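Local coordinates for protein MATE family efflux transporter (PDB 6IDP) that probably exports drugs and other toxic compounds across the bacterial membrane as a proton-coupled transporter of the MATE family, at residues 12-17 / 288-293; 134-139 / 192-197. All coordinates share one frame; numbering follows the deposited sequence.

Contact 1 (12-17 / 288-293); sequences KQLFQM and MSLPPM. With OLC ((2R)-2,3-dihydroxypropyl (9Z)-octadec-9-enoate), chain Q; OLC ((2R)-2,3-dihydroxypropyl (9Z)-octadec-9-enoate), chain P; OLC ((2R)-2,3-dihydroxypropyl (9Z)-octadec-9-enoate), chain M.
Helices 5-39 and 281-299 show how two membrane helices can pack together on one side while monoolein chains lie against another. Their short segments cross at 129°, and the tight point lies where M17 meets S289: the CB of S289 sits 3.5 Å from the carbonyl O of M17, an oxygen that also accepts a hydrogen bond from T160. The OG of S289 occupies the crowded position between its backbone N and carbonyl carbon (chi1 57°), from which it bonds T18 on the opposing helix. Next to this point M293 packs against L14 and M17. Its SD lies 3.9 Å from L14 CD1, the two side chains crossing at about a right angle. M17 and M293 reach toward each other, M293 SD 4.0 Å from M17 CG, while the bent M17 chain carries its CE to 3.7 Å from S289 O. The contact opens toward solvent at exposed Q13, where a bend at chi3 (73°) lays the M293 methyl CE 3.8 Å from L14 N. No hydrogen bond joins the two segments themselves. The lipid-facing side of helix 5-39 is closely packed: buried F15 receives C13 of the chain Q monoolein 3.5 Å above its ring centre. P291 and P292 lack the N-H that would continue the helical bonding, and their segment is kinked. The arrangement belongs to the seam between the N- and C-terminal six-helix lobes of the MATE fold.

Contact 2 (134-139 / 192-197); sequences WLWWLA and AAIATI
This is an apolar helix-helix contact near the periphery of the N-terminal lobe, joining helix 124-156 to helix 189-213. The two run in the same general direction, their segments inclined by 27° with axes 8.4 Å apart at closest approach. Such proximity rests on a small residue: A193 directs its methyl toward the neighbouring helix, where A193 CB lies 3.8 Å from W136 CB and close to the W137 backbone as well. Beside this alanine the indole of W136 forms the broad partner. W136 and I194 share a first torsion near -63°, each with its CG or CG1 anti to the carbonyl carbon; with the helices so slightly inclined, these like torsions let the two side chains lie side by side and point the same way. I194 CG1 comes over one face of the six-membered ring, 3.9 Å from its centroid and 28° off the normal, a CH-pi contact offset toward the rim; its closest ring atom is CE3, 3.4 Å from I194 CG1. I197 approaches differently, its CD1 near the ring plane at the edge. That same I197 CD1 reaches the backbone, 3.5 Å from W136 O, and packs 3.8 Å from A139 CB. W137 contributes little beyond its CB, which points away from helix 189-213, and its side chain packs on I56 and Q57 of helix 54-80. Helix 189-213 also packs on helix 161-184, where N174 bonds T196. The whole is close packing of two roughly parallel helices, allowed by the small A193, within the N-terminal six-helix bundle of the MATE fold.

Both contacts are partly buried and free of hydrogen bonds between their segments, yet one joins the two lobes and the other lies within a lobe. Contact 1 brings helices from opposite halves of the chain into a steep crossing; contact 2 stays within the N-terminal lobe, where two helices run nearly parallel. They share no helix, and their nearest atoms are about 17 Å apart. Contact 1 lies nearer the centre of the chain and relies on flexible methionines, with polar groups satisfied by neighbouring residues. Contact 2, farther out, uses branched aliphatic side chains, alanines and an exposed tryptophan. Monoolein packs on helix 5-39 at contact 1 and lies close to A139 at contact 2, in keeping with their place in the membrane.

Contact 1 (12-17 / 288-293)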
ATOM      1  N   LYS A  12       6.639   2.271  22.921  1.00 42.22           N
ATOM      2  CA  LYS A  12       7.292   3.521  22.540  1.00 39.19           C
ATOM      3  C   LYS A  12       8.136   3.363  21.279  1.00 33.98           C
ATOM      4  O   LYS A  12       8.226   4.283  20.467  1.00 39.95           O
ATOM      5  CB  LYS A  12       8.158   4.045  23.688  1.00 41.08           C
ATOM      6  CG  LYS A  12       7.367   4.664  24.826  1.00 50.83           C
ATOM      7  CD  LYS A  12       8.287   5.230  25.893  1.00 62.08           C
ATOM      8  CE  LYS A  12       7.506   6.006  26.941  1.00 67.15           C
ATOM      9  NZ  LYS A  12       6.490   5.157  27.622  1.00 68.34           N
ATOM     10  N   GLN A  13       8.756   2.199  21.118  1.00 34.34           N
ATOM     11  CA  GLN A  13       9.559   1.935  19.929  1.00 32.86           C
ATOM     12  C   GLN A  13       8.663   1.879  18.694  1.00 29.76           C
ATOM     13  O   GLN A  13       8.995   2.440  17.652  1.00 28.93           O
ATOM     14  CB  GLN A  13      10.350   0.629  20.078  1.00 36.84           C
ATOM     15  CG  GLN A  13      11.501   0.695  21.077  1.00 50.25           C
ATOM     16  CD  GLN A  13      12.139  -0.662  21.331  1.00 58.09           C
ATOM     17  OE1 GLN A  13      12.039  -1.573  20.509  1.00 61.66           O
ATOM     18  NE2 GLN A  13      12.797  -0.802  22.475  1.00 60.31           N
ATOM     19  N   LEU A  14       7.522   1.210  18.823  1.00 30.15           N
ATOM     20  CA  LEU A  14       6.575   1.110  17.719  1.00 30.99           C
ATOM     21  C   LEU A  14       6.033   2.485  17.341  1.00 34.82           C
ATOM     22  O   LEU A  14       5.886   2.795  16.161  1.00 34.28           O
ATOM     23  CB  LEU A  14       5.425   0.161  18.070  1.00 30.42           C
ATOM     24  CG  LEU A  14       4.313   0.021  17.024  1.00 35.42           C
ATOM     25  CD1 LEU A  14       4.844  -0.568  15.723  1.00 28.71           C
ATOM     26  CD2 LEU A  14       3.156  -0.812  17.564  1.00 31.66           C
ATOM     27  N   PHE A  15       5.750   3.313  18.344  1.00 32.49           N
ATOM     28  CA  PHE A  15       5.255   4.664  18.091  1.00 33.82           C
ATOM     29  C   PHE A  15       6.272   5.500  17.318  1.00 38.05           C
ATOM     30  O   PHE A  15       5.923   6.162  16.340  1.00 32.96           O
ATOM     31  CB  PHE A  15       4.891   5.370  19.401  1.00 36.18           C
ATOM     32  CG  PHE A  15       4.543   6.820  19.223  1.00 42.74           C
ATOM     33  CD1 PHE A  15       3.323   7.192  18.681  1.00 42.35           C
ATOM     34  CD2 PHE A  15       5.437   7.814  19.590  1.00 45.46           C
ATOM     35  CE1 PHE A  15       2.999   8.529  18.512  1.00 50.52           C
ATOM     36  CE2 PHE A  15       5.118   9.153  19.422  1.00 48.99           C
ATOM     37  CZ  PHE A  15       3.897   9.508  18.883  1.00 41.44           C
ATOM     38  N   GLN A  16       7.528   5.468  17.756  1.00 32.39           N
ATOM     39  CA  GLN A  16       8.578   6.250  17.108  1.00 34.98           C
ATOM     40  C   GLN A  16       8.873   5.750  15.699  1.00 33.12           C
ATOM     41  O   GLN A  16       9.281   6.522  14.838  1.00 35.04           O
ATOM     42  CB  GLN A  16       9.861   6.238  17.944  1.00 35.10           C
ATOM     43  CG  GLN A  16       9.777   7.053  19.228  1.00 40.61           C
ATOM     44  CD  GLN A  16       9.534   8.533  18.973  1.00 48.45           C
ATOM     45  OE1 GLN A  16      10.003   9.092  17.981  1.00 51.94           O
ATOM     46  NE2 GLN A  16       8.795   9.175  19.872  1.00 55.25           N
ATOM     47  N   MET A  17       8.671   4.458  15.468  1.00 28.63           N
ATOM     48  CA  MET A  17       8.858   3.891  14.140  1.00 27.02           C
ATOM     49  C   MET A  17       7.691   4.223  13.213  1.00 39.17           C
ATOM     50  O   MET A  17       7.874   4.377  12.008  1.00 31.21           O
ATOM     51  CB  MET A  17       9.032   2.373  14.223  1.00 29.78           C
ATOM     52  CG  MET A  17      10.383   1.917  14.751  1.00 39.99           C
ATOM     53  SD  MET A  17      11.690   1.989  13.512  1.00 45.87           S
ATOM     54  CE  MET A  17      11.104   0.780  12.325  1.00 51.65           C
ATOM     55  N   MET A 288       4.088  -0.778   7.526  1.00 27.08           N
ATOM     56  CA  MET A 288       5.398  -0.447   6.986  1.00 33.75           C
ATOM     57  C   MET A 288       6.450  -0.316   8.089  1.00 33.30           C
ATOM     58  O   MET A 288       7.644  -0.446   7.832  1.00 27.48           O
ATOM     59  CB  MET A 288       5.325   0.843   6.169  1.00 36.06           C
ATOM     60  CG  MET A 288       4.570   0.689   4.862  1.00 41.24           C
ATOM     61  SD  MET A 288       4.413   2.241   3.964  1.00 66.10           S
ATOM     62  CE  MET A 288       3.347   3.155   5.073  1.00 77.92           C
ATOM     63  N   SER A 289       6.002  -0.064   9.314  1.00 30.75           N
ATOM     64  CA  SER A 289       6.925   0.129  10.430  1.00 31.72           C
ATOM     65  C   SER A 289       7.121  -1.150  11.240  1.00 31.89           C
ATOM     66  O   SER A 289       8.217  -1.426  11.725  1.00 29.91           O
ATOM     67  CB  SER A 289       6.434   1.255  11.342  1.00 32.04           C
ATOM     68  OG  SER A 289       5.130   0.990  11.828  1.00 38.16           O
ATOM     69  N   LEU A 290       6.055  -1.930  11.376  1.00 29.01           N
ATOM     70  CA  LEU A 290       6.085  -3.151  12.175  1.00 27.70           C
ATOM     71  C   LEU A 290       6.907  -4.310  11.569  1.00 28.75           C
ATOM     72  O   LEU A 290       7.654  -4.963  12.299  1.00 31.49           O
ATOM     73  CB  LEU A 290       4.652  -3.622  12.449  1.00 27.05           C
ATOM     74  CG  LEU A 290       4.454  -4.829  13.364  1.00 36.76           C
ATOM     75  CD1 LEU A 290       5.112  -4.585  14.709  1.00 28.66           C
ATOM     76  CD2 LEU A 290       2.969  -5.121  13.532  1.00 35.27           C
ATOM     77  N   PRO A 291       6.773  -4.581  10.251  1.00 30.51           N
ATOM     78  CA  PRO A 291       7.551  -5.712   9.719  1.00 32.34           C
ATOM     79  C   PRO A 291       9.082  -5.667   9.921  1.00 29.88           C
ATOM     80  O   PRO A 291       9.646  -6.728  10.169  1.00 29.70           O
ATOM     81  CB  PRO A 291       7.216  -5.685   8.223  1.00 31.84           C
ATOM     82  CG  PRO A 291       5.846  -5.114   8.170  1.00 29.63           C
ATOM     83  CD  PRO A 291       5.830  -4.057   9.242  1.00 29.47           C
ATOM     84  N   PRO A 292       9.738  -4.493   9.806  1.00 29.36           N
ATOM     85  CA  PRO A 292      11.183  -4.529  10.077  1.00 32.33           C
ATOM     86  C   PRO A 292      11.502  -4.893  11.521  1.00 32.66           C
ATOM     87  O   PRO A 292      12.478  -5.596  11.772  1.00 30.16           O
ATOM     88  CB  PRO A 292      11.639  -3.097   9.787  1.00 30.15           C
ATOM     89  CG  PRO A 292      10.574  -2.498   8.954  1.00 26.16           C
ATOM     90  CD  PRO A 292       9.300  -3.158   9.359  1.00 25.88           C
ATOM     91  N   MET A 293      10.691  -4.405  12.454  1.00 30.59           N
ATOM     92  CA  MET A 293      10.871  -4.726  13.865  1.00 30.27           C
ATOM     93  C   MET A 293      10.719  -6.228  14.092  1.00 28.79           C
ATOM     94  O   MET A 293      11.536  -6.846  14.770  1.00 30.77           O
ATOM     95  CB  MET A 293       9.870  -3.952  14.730  1.00 30.59           C
ATOM     96  CG  MET A 293       9.918  -2.442  14.548  1.00 28.83           C
ATOM     97  SD  MET A 293       8.657  -1.568  15.508  1.00 31.68           S
ATOM     98  CE  MET A 293       9.312  -1.723  17.170  1.00 28.62           C
TER
HETATM   99  C18 OLC Q 516      -3.213   8.198  18.935  1.00 67.27           C
HETATM  100  C10 OLC Q 516       4.504   8.485  23.527  1.00 77.27           C
HETATM  101  C9  OLC Q 516       5.563   8.454  24.361  1.00 77.37           C
HETATM  102  C17 OLC Q 516      -1.741   8.493  19.129  1.00 69.70           C
HETATM  103  C11 OLC Q 516       3.141   8.884  24.053  1.00 76.84           C
HETATM  104  C16 OLC Q 516      -1.196   7.685  20.289  1.00 66.34           C
HETATM  105  C12 OLC Q 516       2.159   9.043  22.910  1.00 74.92           C
HETATM  106  C15 OLC Q 516       0.151   8.246  20.695  1.00 64.69           C
HETATM  107  C13 OLC Q 516       2.217   7.832  22.002  1.00 71.90           C
HETATM  108  C14 OLC Q 516       0.817   7.332  21.701  1.00 67.15           C
HETATM  109  C18 OLC P 515       1.083   6.971  15.026  1.00 56.72           C
HETATM  110  C10 OLC P 515       0.829   3.270  21.414  1.00 68.99           C
HETATM  111  C9  OLC P 515       1.039   3.831  22.626  1.00 68.38           C
HETATM  112  C17 OLC P 515      -0.007   6.257  15.796  1.00 52.23           C
HETATM  113  C11 OLC P 515       1.994   2.800  20.566  1.00 67.75           C
HETATM  114  C8  OLC P 515       2.442   4.001  23.172  1.00 63.73           C
HETATM  115  C16 OLC P 515       0.610   5.420  16.897  1.00 45.49           C
HETATM  116  C12 OLC P 515       1.500   1.942  19.420  1.00 61.89           C
HETATM  117  C7  OLC P 515       2.448   5.063  24.252  1.00 61.84           C
HETATM  118  C15 OLC P 515       1.144   4.129  16.319  1.00 37.86           C
HETATM  119  C13 OLC P 515       0.819   2.798  18.374  1.00 56.61           C
HETATM  120  C6  OLC P 515       2.533   4.423  25.621  1.00 61.25           C
HETATM  121  C14 OLC P 515       1.844   3.346  17.407  1.00 48.56           C
HETATM  122  C5  OLC P 515       3.939   3.918  25.864  1.00 63.13           C
HETATM  123  C18 OLC M 512       0.804  11.797  15.818  1.00 60.21           C
HETATM  124  C10 OLC M 512       9.348  12.985  18.273  1.00 54.09           C
HETATM  125  C17 OLC M 512       2.299  11.785  15.584  1.00 60.11           C
HETATM  126  C11 OLC M 512       8.107  12.662  19.075  1.00 51.79           C
HETATM  127  C16 OLC M 512       2.968  12.756  16.533  1.00 58.64           C
HETATM  128  C12 OLC M 512       6.968  12.313  18.140  1.00 44.46           C
HETATM  129  C15 OLC M 512       4.473  12.669  16.381  1.00 52.73           C
HETATM  130  C13 OLC M 512       6.624  13.518  17.292  1.00 48.43           C
HETATM  131  C14 OLC M 512       5.125  13.716  17.259  1.00 52.35           C

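Contact 2 (134-139 / 192-197)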
ATOM      1  N   TRP A 134       2.808   8.229 -21.794  1.00 48.07           N
ATOM      2  CA  TRP A 134       3.362   7.054 -21.125  1.00 46.41           C
ATOM      3  C   TRP A 134       4.886   7.053 -21.121  1.00 47.71           C
ATOM      4  O   TRP A 134       5.502   6.428 -20.263  1.00 48.83           O
ATOM      5  CB  TRP A 134       2.843   5.764 -21.768  1.00 53.08           C
ATOM      6  CG  TRP A 134       1.492   5.353 -21.265  1.00 55.38           C
ATOM      7  CD1 TRP A 134       0.580   6.146 -20.633  1.00 54.93           C
ATOM      8  CD2 TRP A 134       0.905   4.046 -21.338  1.00 56.85           C
ATOM      9  NE1 TRP A 134      -0.541   5.418 -20.316  1.00 59.69           N
ATOM     10  CE2 TRP A 134      -0.367   4.127 -20.739  1.00 57.28           C
ATOM     11  CE3 TRP A 134       1.329   2.819 -21.857  1.00 56.57           C
ATOM     12  CZ2 TRP A 134      -1.218   3.028 -20.642  1.00 55.86           C
ATOM     13  CZ3 TRP A 134       0.482   1.728 -21.759  1.00 56.43           C
ATOM     14  CH2 TRP A 134      -0.777   1.841 -21.158  1.00 57.46           C
ATOM     15  N   LEU A 135       5.491   7.747 -22.079  1.00 49.75           N
ATOM     16  CA  LEU A 135       6.939   7.917 -22.081  1.00 48.45           C
ATOM     17  C   LEU A 135       7.380   8.598 -20.792  1.00 51.60           C
ATOM     18  O   LEU A 135       8.210   8.070 -20.046  1.00 45.27           O
ATOM     19  CB  LEU A 135       7.393   8.727 -23.297  1.00 47.56           C
ATOM     20  CG  LEU A 135       7.296   7.994 -24.635  1.00 50.61           C
ATOM     21  CD1 LEU A 135       7.682   8.907 -25.787  1.00 52.53           C
ATOM     22  CD2 LEU A 135       8.171   6.750 -24.612  1.00 51.82           C
ATOM     23  N   TRP A 136       6.803   9.765 -20.526  1.00 40.83           N
ATOM     24  CA  TRP A 136       7.102  10.502 -19.306  1.00 41.64           C
ATOM     25  C   TRP A 136       6.598   9.770 -18.068  1.00 43.43           C
ATOM     26  O   TRP A 136       7.278   9.731 -17.041  1.00 43.64           O
ATOM     27  CB  TRP A 136       6.491  11.901 -19.364  1.00 49.02           C
ATOM     28  CG  TRP A 136       7.047  12.763 -20.455  1.00 52.96           C
ATOM     29  CD1 TRP A 136       6.457  13.054 -21.650  1.00 52.39           C
ATOM     30  CD2 TRP A 136       8.304  13.452 -20.449  1.00 48.52           C
ATOM     31  NE1 TRP A 136       7.269  13.880 -22.389  1.00 53.37           N
ATOM     32  CE2 TRP A 136       8.409  14.139 -21.674  1.00 51.96           C
ATOM     33  CE3 TRP A 136       9.351  13.552 -19.528  1.00 50.30           C
ATOM     34  CZ2 TRP A 136       9.518  14.915 -22.000  1.00 54.38           C
ATOM     35  CZ3 TRP A 136      10.450  14.325 -19.854  1.00 49.69           C
ATOM     36  CH2 TRP A 136      10.525  14.996 -21.079  1.00 52.43           C
ATOM     37  N   TRP A 137       5.406   9.187 -18.163  1.00 45.11           N
ATOM     38  CA  TRP A 137       4.785   8.585 -16.990  1.00 46.03           C
ATOM     39  C   TRP A 137       5.478   7.301 -16.542  1.00 36.92           C
ATOM     40  O   TRP A 137       5.666   7.088 -15.347  1.00 35.36           O
ATOM     41  CB  TRP A 137       3.298   8.306 -17.234  1.00 46.87           C
ATOM     42  CG  TRP A 137       2.659   7.774 -16.000  1.00 52.69           C
ATOM     43  CD1 TRP A 137       2.122   8.500 -14.979  1.00 55.71           C
ATOM     44  CD2 TRP A 137       2.535   6.399 -15.626  1.00 56.51           C
ATOM     45  NE1 TRP A 137       1.655   7.661 -13.999  1.00 59.66           N
ATOM     46  CE2 TRP A 137       1.897   6.365 -14.372  1.00 56.09           C
ATOM     47  CE3 TRP A 137       2.893   5.193 -16.233  1.00 62.13           C
ATOM     48  CZ2 TRP A 137       1.609   5.173 -13.714  1.00 57.46           C
ATOM     49  CZ3 TRP A 137       2.607   4.011 -15.579  1.00 64.92           C
ATOM     50  CH2 TRP A 137       1.971   4.009 -14.334  1.00 60.53           C
ATOM     51  N   LEU A 138       5.840   6.443 -17.489  1.00 39.69           N
ATOM     52  CA  LEU A 138       6.561   5.218 -17.149  1.00 40.39           C
ATOM     53  C   LEU A 138       7.923   5.552 -16.550  1.00 41.93           C
ATOM     54  O   LEU A 138       8.420   4.840 -15.675  1.00 43.58           O
ATOM     55  CB  LEU A 138       6.727   4.316 -18.377  1.00 41.04           C
ATOM     56  CG  LEU A 138       5.497   3.485 -18.755  1.00 46.98           C
ATOM     57  CD1 LEU A 138       5.670   2.838 -20.121  1.00 40.81           C
ATOM     58  CD2 LEU A 138       5.230   2.430 -17.689  1.00 42.01           C
ATOM     59  N   ALA A 139       8.514   6.647 -17.017  1.00 37.94           N
ATOM     60  CA  ALA A 139       9.779   7.129 -16.474  1.00 33.47           C
ATOM     61  C   ALA A 139       9.610   7.566 -15.021  1.00 33.03           C
ATOM     62  O   ALA A 139      10.494   7.360 -14.193  1.00 37.43           O
ATOM     63  CB  ALA A 139      10.312   8.277 -17.314  1.00 32.99           C
ATOM     64  N   ALA A 192       2.677  16.866 -15.395  1.00 51.78           N
ATOM     65  CA  ALA A 192       2.464  16.220 -14.106  1.00 48.80           C
ATOM     66  C   ALA A 192       3.479  15.102 -13.884  1.00 46.96           C
ATOM     67  O   ALA A 192       4.010  14.943 -12.783  1.00 47.68           O
ATOM     68  CB  ALA A 192       1.050  15.675 -14.012  1.00 48.39           C
ATOM     69  N   ALA A 193       3.741  14.332 -14.935  1.00 42.12           N
ATOM     70  CA  ALA A 193       4.696  13.236 -14.867  1.00 42.01           C
ATOM     71  C   ALA A 193       6.118  13.765 -14.714  1.00 41.51           C
ATOM     72  O   ALA A 193       6.924  13.200 -13.971  1.00 42.30           O
ATOM     73  CB  ALA A 193       4.583  12.362 -16.104  1.00 44.50           C
ATOM     74  N   ILE A 194       6.419  14.849 -15.425  1.00 40.48           N
ATOM     75  CA  ILE A 194       7.726  15.490 -15.343  1.00 42.11           C
ATOM     76  C   ILE A 194       7.973  16.050 -13.944  1.00 44.53           C
ATOM     77  O   ILE A 194       9.071  15.924 -13.400  1.00 42.81           O
ATOM     78  CB  ILE A 194       7.859  16.614 -16.385  1.00 42.88           C
ATOM     79  CG1 ILE A 194       7.754  16.036 -17.796  1.00 46.53           C
ATOM     80  CG2 ILE A 194       9.170  17.367 -16.211  1.00 45.49           C
ATOM     81  CD1 ILE A 194       7.609  17.077 -18.876  1.00 54.81           C
ATOM     82  N   ALA A 195       6.943  16.656 -13.359  1.00 45.16           N
ATOM     83  CA  ALA A 195       7.031  17.158 -11.992  1.00 48.09           C
ATOM     84  C   ALA A 195       7.311  16.018 -11.014  1.00 43.61           C
ATOM     85  O   ALA A 195       8.038  16.188 -10.036  1.00 44.24           O
ATOM     86  CB  ALA A 195       5.752  17.890 -11.610  1.00 40.97           C
ATOM     87  N   THR A 196       6.733  14.853 -11.291  1.00 40.30           N
ATOM     88  CA  THR A 196       6.938  13.675 -10.459  1.00 35.63           C
ATOM     89  C   THR A 196       8.361  13.127 -10.598  1.00 32.77           C
ATOM     90  O   THR A 196       8.982  12.737  -9.605  1.00 34.80           O
ATOM     91  CB  THR A 196       5.924  12.567 -10.806  1.00 40.23           C
ATOM     92  OG1 THR A 196       4.591  13.057 -10.613  1.00 49.22           O
ATOM     93  CG2 THR A 196       6.137  11.341  -9.924  1.00 34.21           C
ATOM     94  N   ILE A 197       8.877  13.099 -11.825  1.00 32.44           N
ATOM     95  CA  ILE A 197      10.237  12.620 -12.067  1.00 31.06           C
ATOM     96  C   ILE A 197      11.252  13.461 -11.295  1.00 30.62           C
ATOM     97  O   ILE A 197      12.153  12.925 -10.653  1.00 33.58           O
ATOM     98  CB  ILE A 197      10.601  12.640 -13.569  1.00 31.73           C
ATOM     99  CG1 ILE A 197       9.694  11.697 -14.358  1.00 36.16           C
ATOM    100  CG2 ILE A 197      12.062  12.253 -13.774  1.00 35.16           C
ATOM    101  CD1 ILE A 197       9.858  11.793 -15.867  1.00 38.79           C
TER